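Local coordinates for protein diphosphomevalonate decarboxylase, putative (Trypanosoma brucei, PDB 2HKE) that probably catalyses the ATP-dependent decarboxylation of (R)-5-diphosphomevalonate to isopentenyl diphosphate, a precursor of sterols and other isoprenoids, at residues K18-R23 and K201-S206; L29-N34 and L139-S144. The protein carries 1 engineered substitution. All coordinates share one frame; numbering follows the deposited sequence.

Interaction 1. Residues K18-R23 and K201-S206. With SO4 (sulfate ion), chain C.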
loop_
_atom_site.group_PDB
_atom_site.type_symbol
_atom_site.label_atom_id
_atom_site.label_comp_id
_atom_site.label_asym_id
_atom_site.label_seq_id
_atom_site.Cartn_x
_atom_site.Cartn_y
_atom_site.Cartn_z
ATOM N N LYS A 18 8.469 6.101 3.395
ATOM C CA LYS A 18 8.685 4.692 3.100
ATOM C C LYS A 18 9.158 3.748 4.208
ATOM O O LYS A 18 10.046 4.076 4.979
ATOM C CB LYS A 18 9.665 4.599 1.951
ATOM C CG LYS A 18 9.267 5.429 0.707
ATOM C CD LYS A 18 7.995 4.872 0.102
ATOM C CE LYS A 18 7.644 5.523 -1.231
ATOM N NZ LYS A 18 6.369 4.938 -1.847
ATOM N N TYR A 19 8.588 2.543 4.197
ATOM C CA TYR A 19 9.105 1.412 4.932
ATOM C C TYR A 19 10.156 0.726 4.027
ATOM O O TYR A 19 9.836 0.268 2.964
ATOM C CB TYR A 19 7.959 0.457 5.239
ATOM C CG TYR A 19 8.306 -0.986 5.599
ATOM C CD1 TYR A 19 9.283 -1.271 6.546
ATOM C CD2 TYR A 19 7.603 -2.054 5.032
ATOM C CE1 TYR A 19 9.587 -2.583 6.874
ATOM C CE2 TYR A 19 7.869 -3.362 5.378
ATOM C CZ TYR A 19 8.868 -3.627 6.262
ATOM O OH TYR A 19 9.113 -4.915 6.614
ATOM N N TRP A 20 11.421 0.667 4.465
ATOM C CA TRP A 20 12.438 -0.032 3.736
ATOM C C TRP A 20 13.535 -0.368 4.719
ATOM O O TRP A 20 14.397 0.432 4.980
ATOM C CB TRP A 20 12.959 0.793 2.562
ATOM C CG TRP A 20 13.742 -0.011 1.563
ATOM C CD1 TRP A 20 15.079 0.059 1.319
ATOM C CD2 TRP A 20 13.204 -0.905 0.622
ATOM N NE1 TRP A 20 15.428 -0.816 0.303
ATOM C CE2 TRP A 20 14.278 -1.408 -0.147
ATOM C CE3 TRP A 20 11.912 -1.378 0.360
ATOM C CZ2 TRP A 20 14.092 -2.351 -1.139
ATOM C CZ3 TRP A 20 11.752 -2.346 -0.634
ATOM C CH2 TRP A 20 12.842 -2.814 -1.358
ATOM N N GLY A 21 13.424 -1.552 5.310
ATOM C CA GLY A 21 14.362 -2.073 6.264
ATOM C C GLY A 21 13.757 -2.523 7.585
ATOM O O GLY A 21 12.999 -1.761 8.232
ATOM N N LYS A 22 14.132 -3.729 8.008
ATOM C CA LYS A 22 13.857 -4.217 9.346
ATOM C C LYS A 22 15.090 -4.077 10.251
ATOM O O LYS A 22 16.215 -4.429 9.846
ATOM C CB LYS A 22 13.403 -5.669 9.307
ATOM C CG LYS A 22 12.130 -5.886 8.464
ATOM C CD LYS A 22 11.857 -7.352 8.257
ATOM C CE LYS A 22 10.673 -7.714 7.349
ATOM N NZ LYS A 22 10.849 -7.227 5.995
ATOM N N ARG A 23 14.868 -3.584 11.459
ATOM C CA ARG A 23 15.941 -3.406 12.419
ATOM C C ARG A 23 16.418 -4.698 13.080
ATOM O O ARG A 23 15.811 -5.772 12.941
ATOM C CB ARG A 23 15.544 -2.355 13.452
ATOM C CG ARG A 23 14.440 -2.763 14.401
ATOM C CD ARG A 23 14.237 -1.701 15.478
ATOM N NE ARG A 23 13.334 -2.093 16.560
ATOM C CZ ARG A 23 12.041 -1.767 16.643
ATOM N NH1 ARG A 23 11.435 -1.141 15.653
ATOM N NH2 ARG A 23 11.323 -2.139 17.693
ATOM N N LYS A 201 13.646 -9.369 0.809
ATOM C CA LYS A 201 15.084 -9.582 0.706
ATOM C C LYS A 201 15.841 -8.302 0.362
ATOM O O LYS A 201 16.873 -8.019 0.978
ATOM C CB LYS A 201 15.419 -10.703 -0.295
ATOM C CG LYS A 201 15.045 -12.072 0.283
ATOM C CD LYS A 201 15.574 -13.190 -0.559
ATOM C CE LYS A 201 15.017 -14.530 -0.125
ATOM N NZ LYS A 201 15.466 -15.577 -1.144
ATOM N N GLY A 202 15.325 -7.535 -0.601
ATOM C CA GLY A 202 16.023 -6.330 -1.059
ATOM C C GLY A 202 16.234 -5.314 0.039
ATOM O O GLY A 202 17.296 -4.660 0.128
ATOM N N MET A 203 15.220 -5.128 0.878
ATOM C CA MET A 203 15.312 -4.083 1.890
ATOM C C MET A 203 16.431 -4.391 2.878
ATOM O O MET A 203 17.127 -3.476 3.337
ATOM C CB MET A 203 13.977 -3.812 2.632
ATOM C CG MET A 203 13.459 -4.900 3.513
ATOM S SD MET A 203 11.944 -4.345 4.411
ATOM C CE MET A 203 10.765 -4.279 3.074
ATOM N N GLN A 204 16.635 -5.658 3.184
ATOM C CA GLN A 204 17.744 -5.992 4.083
ATOM C C GLN A 204 19.097 -5.854 3.326
ATOM O O GLN A 204 20.089 -5.483 3.912
ATOM C CB GLN A 204 17.582 -7.383 4.661
ATOM C CG GLN A 204 16.317 -7.515 5.557
ATOM C CD GLN A 204 16.215 -6.388 6.596
ATOM O OE1 GLN A 204 15.559 -5.368 6.361
ATOM N NE2 GLN A 204 16.929 -6.527 7.703
ATOM N N GLN A 205 19.105 -6.123 2.039
ATOM C CA GLN A 205 20.330 -5.918 1.266
ATOM C C GLN A 205 20.682 -4.437 1.249
ATOM O O GLN A 205 21.828 -4.049 1.412
ATOM C CB GLN A 205 20.162 -6.505 -0.129
ATOM C CG GLN A 205 21.478 -6.752 -0.862
ATOM C CD GLN A 205 22.384 -7.817 -0.222
ATOM O OE1 GLN A 205 21.956 -8.606 0.649
ATOM N NE2 GLN A 205 23.661 -7.848 -0.669
ATOM N N SER A 206 19.676 -3.570 1.106
ATOM C CA SER A 206 19.903 -2.111 1.220
ATOM C C SER A 206 20.431 -1.728 2.574
ATOM O O SER A 206 21.316 -0.945 2.686
ATOM C CB SER A 206 18.611 -1.314 0.931
ATOM O OG SER A 206 18.160 -1.508 -0.386
HETATM S S SO4 C . 7.628 -7.460 4.550
HETATM O O1 SO4 C . 8.894 -8.164 4.603
HETATM O O2 SO4 C . 7.660 -6.473 3.495
HETATM O O3 SO4 C . 6.544 -8.394 4.271
HETATM O O4 SO4 C . 7.397 -6.765 5.818
#
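Met-203 and Trp-20 form the tightly packed part of this contact, where a loop lies against the side of a helix. The methionine CB sits squarely over the face of the indole, 3.7 Å from the centroid of its six-membered ring, in a CH-pi contact. At the ring's edge, Trp-20 NE1 sends an in-plane, nearly straight hydrogen bond (169°) to Ser-206 OG, 2.9 Å away. Face and edge are thus fixed from the same helix, and the buried serine hydroxyl is hydrogen-bonded to Thr-258 as well.

With CG between the backbone N and the carbonyl carbon (chi1 67°), the crowded position, Met-203 runs on past Gly-21. Its SD lies 3.3 Å from Gly-21 N, which makes a weak hydrogen bond to the sulfur. The bend at chi3 then turns CE over one face of Tyr-19, 4.1 Å from the ring centroid, with SD approaching obliquely as a Met-aromatic partner. Beside it, the amide of Gln-204 clamps the backbone of Lys-22: OE1 takes the Lys-22 N-H at 2.7 Å almost linearly, and NE2 gives its own to Lys-22 O at 3.1 Å.

The other side is looser and polar. The partly exposed Tyr-19 touches Met-203 alone within 201-206, and its OH binds O4 of a sulfate ion in the ring plane, while Lys-22 NZ binds sulfate O1 at 2.6 Å and also donates to Tyr-19 OH. The sulfate, probably from the crystallisation liquor, marks an anion site consistent with a pocket for phosphate groups of the substrate.

The loop follows strand 5-15 and meets helix 199-209, whose Thr-200 also binds the sulfate; helix 237-256 packs against Trp-20 through Leu-251, Ile-254 and Cys-255.

Interaction 2. Residues L29-N34 and L139-S144. With SO4 (sulfate ion), chain C.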
loop_
_atom_site.group_PDB
_atom_site.type_symbol
_atom_site.label_atom_id
_atom_site.label_comp_id
_atom_site.label_asym_id
_atom_site.label_seq_id
_atom_site.Cartn_x
_atom_site.Cartn_y
_atom_site.Cartn_z
ATOM N N LEU A 29 9.635 -10.839 13.807
ATOM C CA LEU A 29 8.562 -9.966 14.335
ATOM C C LEU A 29 8.126 -8.848 13.398
ATOM O O LEU A 29 7.027 -8.321 13.606
ATOM C CB LEU A 29 8.917 -9.374 15.700
ATOM C CG LEU A 29 9.031 -10.428 16.818
ATOM C CD1 LEU A 29 9.566 -9.758 18.045
ATOM C CD2 LEU A 29 7.677 -11.074 17.121
ATOM N N ILE A 30 8.920 -8.529 12.364
ATOM C CA ILE A 30 8.595 -7.451 11.395
ATOM C C ILE A 30 8.602 -6.095 12.151
ATOM O O ILE A 30 7.584 -5.399 12.307
ATOM C CB ILE A 30 7.273 -7.723 10.615
ATOM C CG1 ILE A 30 7.136 -9.216 10.193
ATOM C CG2 ILE A 30 7.155 -6.749 9.415
ATOM C CD1 ILE A 30 8.287 -9.730 9.335
ATOM N N LEU A 31 9.799 -5.708 12.578
ATOM C CA LEU A 31 10.037 -4.466 13.305
ATOM C C LEU A 31 10.934 -3.593 12.424
ATOM O O LEU A 31 12.019 -4.032 12.009
ATOM C CB LEU A 31 10.715 -4.716 14.677
ATOM C CG LEU A 31 10.143 -5.866 15.471
ATOM C CD1 LEU A 31 10.937 -6.016 16.767
ATOM C CD2 LEU A 31 8.692 -5.595 15.764
ATOM N N PRO A 32 10.447 -2.410 12.046
ATOM C CA PRO A 32 11.131 -1.660 11.018
ATOM C C PRO A 32 12.246 -0.770 11.581
ATOM O O PRO A 32 12.258 -0.499 12.790
ATOM C CB PRO A 32 10.027 -0.847 10.427
ATOM C CG PRO A 32 9.144 -0.525 11.579
ATOM C CD PRO A 32 9.221 -1.742 12.473
ATOM N N THR A 33 13.163 -0.335 10.714
ATOM C CA THR A 33 14.190 0.642 11.123
ATOM C C THR A 33 13.655 2.049 11.354
ATOM O O THR A 33 14.297 2.856 12.028
ATOM C CB THR A 33 15.309 0.732 10.069
ATOM O OG1 THR A 33 14.740 0.943 8.757
ATOM C CG2 THR A 33 16.081 -0.524 10.014
ATOM N N ASN A 34 12.502 2.389 10.759
ATOM C CA ASN A 34 11.969 3.743 10.872
ATOM C C ASN A 34 10.446 3.694 10.739
ATOM O O ASN A 34 9.887 2.673 10.271
ATOM C CB ASN A 34 12.566 4.642 9.781
ATOM C CG ASN A 34 12.445 4.037 8.395
ATOM O OD1 ASN A 34 13.359 3.315 7.963
ATOM N ND2 ASN A 34 11.283 4.268 7.702
ATOM N N LEU A 139 -1.259 -7.937 14.421
ATOM C CA LEU A 139 -1.263 -9.276 13.809
ATOM C C LEU A 139 -0.952 -9.214 12.316
ATOM O O LEU A 139 -0.238 -10.056 11.788
ATOM C CB LEU A 139 -2.620 -9.927 14.042
ATOM C CG LEU A 139 -2.648 -11.381 13.665
ATOM C CD1 LEU A 139 -1.711 -12.191 14.513
ATOM C CD2 LEU A 139 -4.106 -11.908 13.724
ATOM N N ALA A 140 -1.509 -8.222 11.631
ATOM C CA ALA A 140 -1.273 -8.014 10.205
ATOM C C ALA A 140 0.232 -7.807 9.944
ATOM O O ALA A 140 0.749 -8.337 8.985
ATOM C CB ALA A 140 -2.067 -6.816 9.720
ATOM N N ARG A 141 0.904 -7.094 10.857
ATOM C CA ARG A 141 2.346 -6.773 10.778
ATOM C C ARG A 141 3.185 -8.018 10.683
ATOM O O ARG A 141 4.167 -8.070 9.933
ATOM C CB ARG A 141 2.750 -5.989 12.033
ATOM C CG ARG A 141 4.071 -5.294 11.903
ATOM C CD ARG A 141 4.650 -4.896 13.234
ATOM N NE ARG A 141 5.116 -6.060 13.969
ATOM C CZ ARG A 141 4.767 -6.414 15.192
ATOM N NH1 ARG A 141 3.979 -5.651 15.946
ATOM N NH2 ARG A 141 5.321 -7.470 15.732
ATOM N N LEU A 142 2.770 -9.056 11.419
ATOM C CA LEU A 142 3.444 -10.361 11.359
ATOM C C LEU A 142 3.428 -11.016 9.971
ATOM O O LEU A 142 4.269 -11.858 9.669
ATOM C CB LEU A 142 2.825 -11.331 12.375
ATOM C CG LEU A 142 3.149 -10.954 13.823
ATOM C CD1 LEU A 142 2.364 -11.898 14.772
ATOM C CD2 LEU A 142 4.661 -10.956 14.192
ATOM N N GLY A 143 2.377 -10.743 9.214
ATOM C CA GLY A 143 2.191 -11.280 7.903
ATOM C C GLY A 143 2.935 -10.456 6.901
ATOM O O GLY A 143 3.627 -11.024 6.085
ATOM N N SER A 144 2.787 -9.133 6.960
ATOM C CA SER A 144 3.530 -8.197 6.093
ATOM C C SER A 144 3.581 -6.857 6.781
ATOM O O SER A 144 2.580 -6.342 7.271
ATOM C CB SER A 144 2.876 -8.004 4.698
ATOM O OG SER A 144 3.677 -7.135 3.939
HETATM S S SO4 C . 7.628 -7.460 4.550
HETATM O O1 SO4 C . 8.894 -8.164 4.603
HETATM O O2 SO4 C . 7.660 -6.473 3.495
HETATM O O3 SO4 C . 6.544 -8.394 4.271
HETATM O O4 SO4 C . 7.397 -6.765 5.818
#
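Arg-141 grips the carbonyl oxygen of Leu-29 side-on, and this pair of hydrogen bonds carries the polar part of the contact. NE and NH2 both converge on Leu-29 O, at 3.0 Å and 2.9 Å, with the oxygen almost exactly in the guanidinium plane. After two anti torsions, the bend at chi3 (72°) turns the guanidinium to the loop. NH1 is bonded separately, to the carbonyl of Cys-169.

Van der Waals contacts of aliphatic side chains with polar groups surround this grip. Leu-31 lays CD2 over one face of the guanidinium, 3.6 Å above its plane and displaced toward the rim. Ile-30 points at the helix and straddles the carbonyl oxygen of Arg-141, with CB and CG1 each 3.2 Å and CG2 3.3 Å from that oxygen. Leu-142 CD2 lies 3.6 Å from Leu-29 O and, in the apolar pair of the contact, 4.2 Å from Leu-29 CD2.

The contacts with the anion lie at one end. Ser-144 OG stands near O3 of the sulfate, and Ile-30 CG2 rests against O4 of the same ion.

A buried cation is therefore met here by neutral main-chain oxygens. Two N-H groups meeting on one oxygen fix how the guanidinium is turned about its bonds, and the bonds to Leu-29 and Cys-169 together probably help to compensate the buried charge while tying two loops to helix 136-143.

Overall arrangement
Along the chain the order is 18-23, 29-34, 139-144 and 201-206, so interaction 2 falls wholly within the sequence spanned by interaction 1. Their centres lie 12 Å apart, and both draw on the connection between strands 5-15 and 36-40. The two arms of that connection run side by side, with probable backbone hydrogen bonds from Thr-33 N to Gly-21 O and from Arg-23 N to Leu-31 O. Interaction 2 stays within the N-terminal family region, whereas interaction 1 reaches helix 199-209 of the C-terminal one. Both meet the same sulfate, to which Arg-77 and Gly-145 also bond, so one doubled-back connection joins the two regions beside a shared anion site.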